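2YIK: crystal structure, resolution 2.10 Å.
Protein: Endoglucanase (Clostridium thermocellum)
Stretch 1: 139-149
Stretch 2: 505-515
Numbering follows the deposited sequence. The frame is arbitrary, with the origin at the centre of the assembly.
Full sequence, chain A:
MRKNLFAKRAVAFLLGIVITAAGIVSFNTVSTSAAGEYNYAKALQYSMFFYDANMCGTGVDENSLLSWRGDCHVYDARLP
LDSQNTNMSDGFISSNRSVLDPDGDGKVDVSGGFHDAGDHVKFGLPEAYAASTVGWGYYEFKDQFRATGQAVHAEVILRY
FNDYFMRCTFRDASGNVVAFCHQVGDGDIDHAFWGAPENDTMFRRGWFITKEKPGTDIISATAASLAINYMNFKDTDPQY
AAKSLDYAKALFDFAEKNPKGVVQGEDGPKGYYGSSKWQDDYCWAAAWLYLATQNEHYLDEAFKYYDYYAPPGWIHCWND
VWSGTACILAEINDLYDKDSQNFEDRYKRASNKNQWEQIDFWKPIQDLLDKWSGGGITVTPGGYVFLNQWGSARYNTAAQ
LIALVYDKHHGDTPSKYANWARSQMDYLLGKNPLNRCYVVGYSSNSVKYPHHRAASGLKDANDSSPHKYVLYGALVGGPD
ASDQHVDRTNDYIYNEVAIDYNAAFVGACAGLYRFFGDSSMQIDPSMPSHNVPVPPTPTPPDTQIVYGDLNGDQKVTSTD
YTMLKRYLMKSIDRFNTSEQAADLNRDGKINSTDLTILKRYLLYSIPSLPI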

# COMPACT_ATOMS: atom_id res chain seq x y z
N TYR A 139 11.16 2.03 5.34
CA TYR A 139 12.44 2.50 4.81
C TYR A 139 12.83 3.85 5.41
O TYR A 139 13.98 4.06 5.79
CB TYR A 139 12.35 2.62 3.29
CG TYR A 139 13.51 3.35 2.64
CD1 TYR A 139 14.79 2.78 2.57
CD2 TYR A 139 13.34 4.63 2.11
CE1 TYR A 139 15.87 3.48 1.98
CE2 TYR A 139 14.39 5.33 1.53
CZ TYR A 139 15.65 4.76 1.47
OH TYR A 139 16.68 5.49 0.89
N GLU A 140 11.87 4.77 5.50
CA GLU A 140 12.12 6.10 6.04
C GLU A 140 12.34 6.13 7.54
O GLU A 140 13.26 6.79 8.02
CB GLU A 140 10.95 7.05 5.73
CG GLU A 140 10.71 7.33 4.27
CD GLU A 140 11.67 8.34 3.68
OE1 GLU A 140 12.56 8.84 4.39
OE2 GLU A 140 11.54 8.65 2.48
N PHE A 141 11.49 5.42 8.29
CA PHE A 141 11.58 5.45 9.74
C PHE A 141 11.97 4.13 10.43
O PHE A 141 11.47 3.82 11.51
CB PHE A 141 10.24 5.96 10.30
CG PHE A 141 9.76 7.24 9.63
CD1 PHE A 141 10.53 8.40 9.67
CD2 PHE A 141 8.55 7.27 8.94
CE1 PHE A 141 10.10 9.57 9.03
CE2 PHE A 141 8.11 8.44 8.29
CZ PHE A 141 8.89 9.59 8.34
N LYS A 142 12.89 3.38 9.82
CA LYS A 142 13.33 2.11 10.40
C LYS A 142 13.81 2.27 11.85
O LYS A 142 13.56 1.41 12.69
CB LYS A 142 14.46 1.49 9.55
CG LYS A 142 14.59 -0.04 9.71
CD LYS A 142 15.85 -0.66 9.06
CE LYS A 142 15.88 -0.62 7.51
NZ LYS A 142 14.56 -0.37 6.80
N ASP A 143 14.48 3.38 12.15
CA ASP A 143 14.98 3.62 13.51
C ASP A 143 13.87 3.53 14.55
O ASP A 143 14.06 2.96 15.62
CB ASP A 143 15.64 4.99 13.63
CG ASP A 143 16.95 5.07 12.89
OD1 ASP A 143 17.58 4.01 12.70
OD2 ASP A 143 17.36 6.19 12.53
N GLN A 144 12.72 4.11 14.23
CA GLN A 144 11.58 4.10 15.13
C GLN A 144 10.93 2.74 15.28
O GLN A 144 10.46 2.40 16.37
CB GLN A 144 10.54 5.14 14.69
CG GLN A 144 10.94 6.58 14.98
CD GLN A 144 12.18 7.03 14.23
OE1 GLN A 144 12.24 6.98 13.00
NE2 GLN A 144 13.19 7.49 14.97
N PHE A 145 10.88 1.96 14.21
CA PHE A 145 10.31 0.62 14.29
C PHE A 145 11.21 -0.20 15.23
O PHE A 145 10.74 -0.96 16.07
CB PHE A 145 10.29 -0.06 12.91
CG PHE A 145 9.16 0.39 12.02
CD1 PHE A 145 9.27 1.55 11.27
CD2 PHE A 145 8.01 -0.38 11.89
CE1 PHE A 145 8.25 1.95 10.40
CE2 PHE A 145 6.98 0.01 11.02
CZ PHE A 145 7.10 1.17 10.28
N ARG A 146 12.52 -0.01 15.09
CA ARG A 146 13.48 -0.72 15.92
C ARG A 146 13.39 -0.28 17.37
O ARG A 146 13.29 -1.11 18.27
CB ARG A 146 14.90 -0.51 15.40
CG ARG A 146 15.19 -1.37 14.18
CD ARG A 146 16.58 -1.18 13.63
NE ARG A 146 16.77 -2.06 12.48
CZ ARG A 146 17.88 -2.14 11.75
NH1 ARG A 146 18.94 -1.39 12.05
NH2 ARG A 146 17.93 -2.98 10.71
N ALA A 147 13.42 1.03 17.58
CA ALA A 147 13.35 1.58 18.93
C ALA A 147 12.11 1.09 19.67
O ALA A 147 12.13 0.96 20.90
CB ALA A 147 13.37 3.11 18.88
N THR A 148 11.04 0.80 18.94
CA THR A 148 9.81 0.34 19.58
C THR A 148 9.60 -1.16 19.51
O THR A 148 8.56 -1.66 19.92
CB THR A 148 8.57 1.01 18.96
OG1 THR A 148 8.58 0.82 17.54
CG2 THR A 148 8.55 2.51 19.28
N GLY A 149 10.60 -1.88 18.99
CA GLY A 149 10.50 -3.33 18.90
C GLY A 149 9.44 -3.79 17.91
O GLY A 149 8.92 -4.90 18.03
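Stretch 2 505-515: FVGACAGLYRF

Stretch 2 (505-515) is helical throughout, part of a longer helix that runs on at both ends, and it lies across stretch 1 almost at a right angle. Its axis passes that of the short helix 142-147 at 8.7 Å with a crossing angle of 83°. The backbones come nearest at Gln144 and Ala510, whose CA atoms are 5.7 Å apart, and the contact buries 561 Å² over both sides. Between the helix that includes Glu140 and helix 142-147, Phe141 leaves helical phi/psi (-114/38) and takes the N-cap position. Phe141 O receives a 3.0 Å bond from Gln144 N and a 3.3 Å bond from Phe145 N, both weak. At the other end Gly149, with positive phi, closes a Schellman motif, its N bonding Arg146 O at 2.9 Å.

Ala510, Gly507 and Gly511 line the close approach. Ala510 points toward stretch 1, and its CB lies 3.7 Å from Phe141 CB and 3.6 Å from Phe145 CE1. One face of the Phe141 ring lies over Gly511: Gly511 CA stands 3.7 Å from the ring centroid, only 6° off the normal, in a CH-pi contact. Gly507 O comes within 3.4 Å of Phe141 CD2. A CB on Gly511 would fall about 3.1 Å from Phe141 CE2, so the bare backbone leaves room for the ring. Gly507 O is itself satisfied within the helix by Gly511 N at 2.8 Å. The CA-to-CB bond of Phe145 points away, yet the end of its ring comes back to the helix, setting CZ edge-on 3.8 Å from Val506 CG1.

Tyr513 packs against Gln144, in helix 142-147, and Thr148, just past its end. Thr148 CG2 sits over one face of its ring, 3.9 Å from the centroid, while Gln144 CG meets the ring edge 3.9 Å from Tyr513 CD2. The Thr148 hydroxyl turns back to the preceding helix, where Thr148 OG1 donates to Gln144 O at 2.7 Å; the same carbonyl accepts Thr148 N at 3.1 Å.

The polar part of the contact centres on Arg514, whose side chain is extended through chi1, chi2 and chi3, all t. Its NH1 donates to Gln144 OE1 at 2.9 Å, the one direct hydrogen bond between the stretches, with the acceptor near the guanidinium plane. NH1 also donates to water 1 at 3.2 Å. That water in turn donates to Glu140 O at 3.1 Å and accepts from Asp143 N at 3.2 Å, so it serves two backbone groups where the chain passes from one helix to the next. Asp143 OD2 and Arg514 NH1 have opposite charges but lie 4.1 Å apart, beyond a salt bridge; water 2 links the two side chains instead, donating to Asp143 OD2 at 2.5 Å and accepting from Arg514 NH2 at 2.8 Å. Arg514 NE is satisfied elsewhere in the structure. Next along the side chain from the guanidinium and NE, Arg514 CD rests 3.6 Å from Phe141 CD1.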

# COMPACT_ATOMS: atom_id res chain seq x y z
N PHE A 505 -0.78 5.09 7.22
CA PHE A 505 -1.03 5.23 8.65
C PHE A 505 0.11 4.62 9.47
O PHE A 505 0.52 5.18 10.49
CB PHE A 505 -2.39 4.59 8.98
CG PHE A 505 -2.68 4.45 10.46
CD1 PHE A 505 -2.52 5.53 11.33
CD2 PHE A 505 -3.15 3.25 10.96
CE1 PHE A 505 -2.82 5.39 12.69
CE2 PHE A 505 -3.46 3.10 12.32
CZ PHE A 505 -3.30 4.18 13.19
N VAL A 506 0.63 3.48 9.03
CA VAL A 506 1.72 2.83 9.75
C VAL A 506 2.92 3.77 9.80
O VAL A 506 3.46 4.05 10.87
CB VAL A 506 2.14 1.51 9.08
CG1 VAL A 506 3.37 0.92 9.78
CG2 VAL A 506 0.97 0.53 9.13
N GLY A 507 3.32 4.26 8.63
CA GLY A 507 4.46 5.16 8.55
C GLY A 507 4.29 6.46 9.31
O GLY A 507 5.26 6.97 9.88
N ALA A 508 3.07 7.00 9.32
CA ALA A 508 2.80 8.25 10.02
C ALA A 508 3.03 8.08 11.52
O ALA A 508 3.58 8.96 12.17
CB ALA A 508 1.36 8.70 9.75
N CYS A 509 2.60 6.95 12.06
CA CYS A 509 2.79 6.66 13.48
C CYS A 509 4.27 6.64 13.80
O CYS A 509 4.70 7.25 14.79
CB CYS A 509 2.18 5.31 13.84
SG CYS A 509 0.37 5.26 13.80
N ALA A 510 5.05 5.95 12.97
CA ALA A 510 6.50 5.87 13.16
C ALA A 510 7.12 7.25 13.07
O ALA A 510 7.99 7.60 13.87
CB ALA A 510 7.12 4.95 12.11
N GLY A 511 6.69 8.02 12.08
CA GLY A 511 7.22 9.36 11.88
C GLY A 511 6.91 10.28 13.05
O GLY A 511 7.75 11.11 13.43
N LEU A 512 5.71 10.15 13.61
CA LEU A 512 5.32 10.98 14.75
C LEU A 512 6.12 10.58 15.98
O LEU A 512 6.49 11.43 16.80
CB LEU A 512 3.82 10.82 15.04
CG LEU A 512 2.93 11.56 14.04
CD1 LEU A 512 1.50 11.05 14.14
CD2 LEU A 512 3.00 13.06 14.31
N TYR A 513 6.40 9.29 16.11
CA TYR A 513 7.18 8.82 17.25
C TYR A 513 8.59 9.37 17.12
O TYR A 513 9.25 9.71 18.10
CB TYR A 513 7.22 7.30 17.29
CG TYR A 513 7.94 6.80 18.52
CD1 TYR A 513 7.35 6.88 19.78
CD2 TYR A 513 9.24 6.30 18.43
CE1 TYR A 513 8.04 6.48 20.93
CE2 TYR A 513 9.94 5.90 19.56
CZ TYR A 513 9.33 5.99 20.81
OH TYR A 513 10.03 5.59 21.93
N ARG A 514 9.06 9.45 15.88
CA ARG A 514 10.39 9.96 15.61
C ARG A 514 10.62 11.36 16.16
O ARG A 514 11.64 11.63 16.79
CB ARG A 514 10.65 9.97 14.10
CG ARG A 514 12.04 10.46 13.70
CD ARG A 514 12.22 10.42 12.19
NE ARG A 514 13.60 10.66 11.79
CZ ARG A 514 14.46 9.71 11.42
NH1 ARG A 514 14.08 8.44 11.38
NH2 ARG A 514 15.70 10.03 11.09
N PHE A 515 9.66 12.26 15.94
CA PHE A 515 9.80 13.64 16.38
C PHE A 515 9.13 13.98 17.71
O PHE A 515 9.53 14.93 18.37
CB PHE A 515 9.24 14.60 15.32
CG PHE A 515 9.88 14.48 13.97
CD1 PHE A 515 11.26 14.64 13.82
CD2 PHE A 515 9.11 14.25 12.83
CE1 PHE A 515 11.85 14.56 12.56
CE2 PHE A 515 9.69 14.17 11.57
CZ PHE A 515 11.07 14.33 11.43
O HOH W 1 15.19 5.70 10.14
O HOH W 2 17.35 7.82 10.57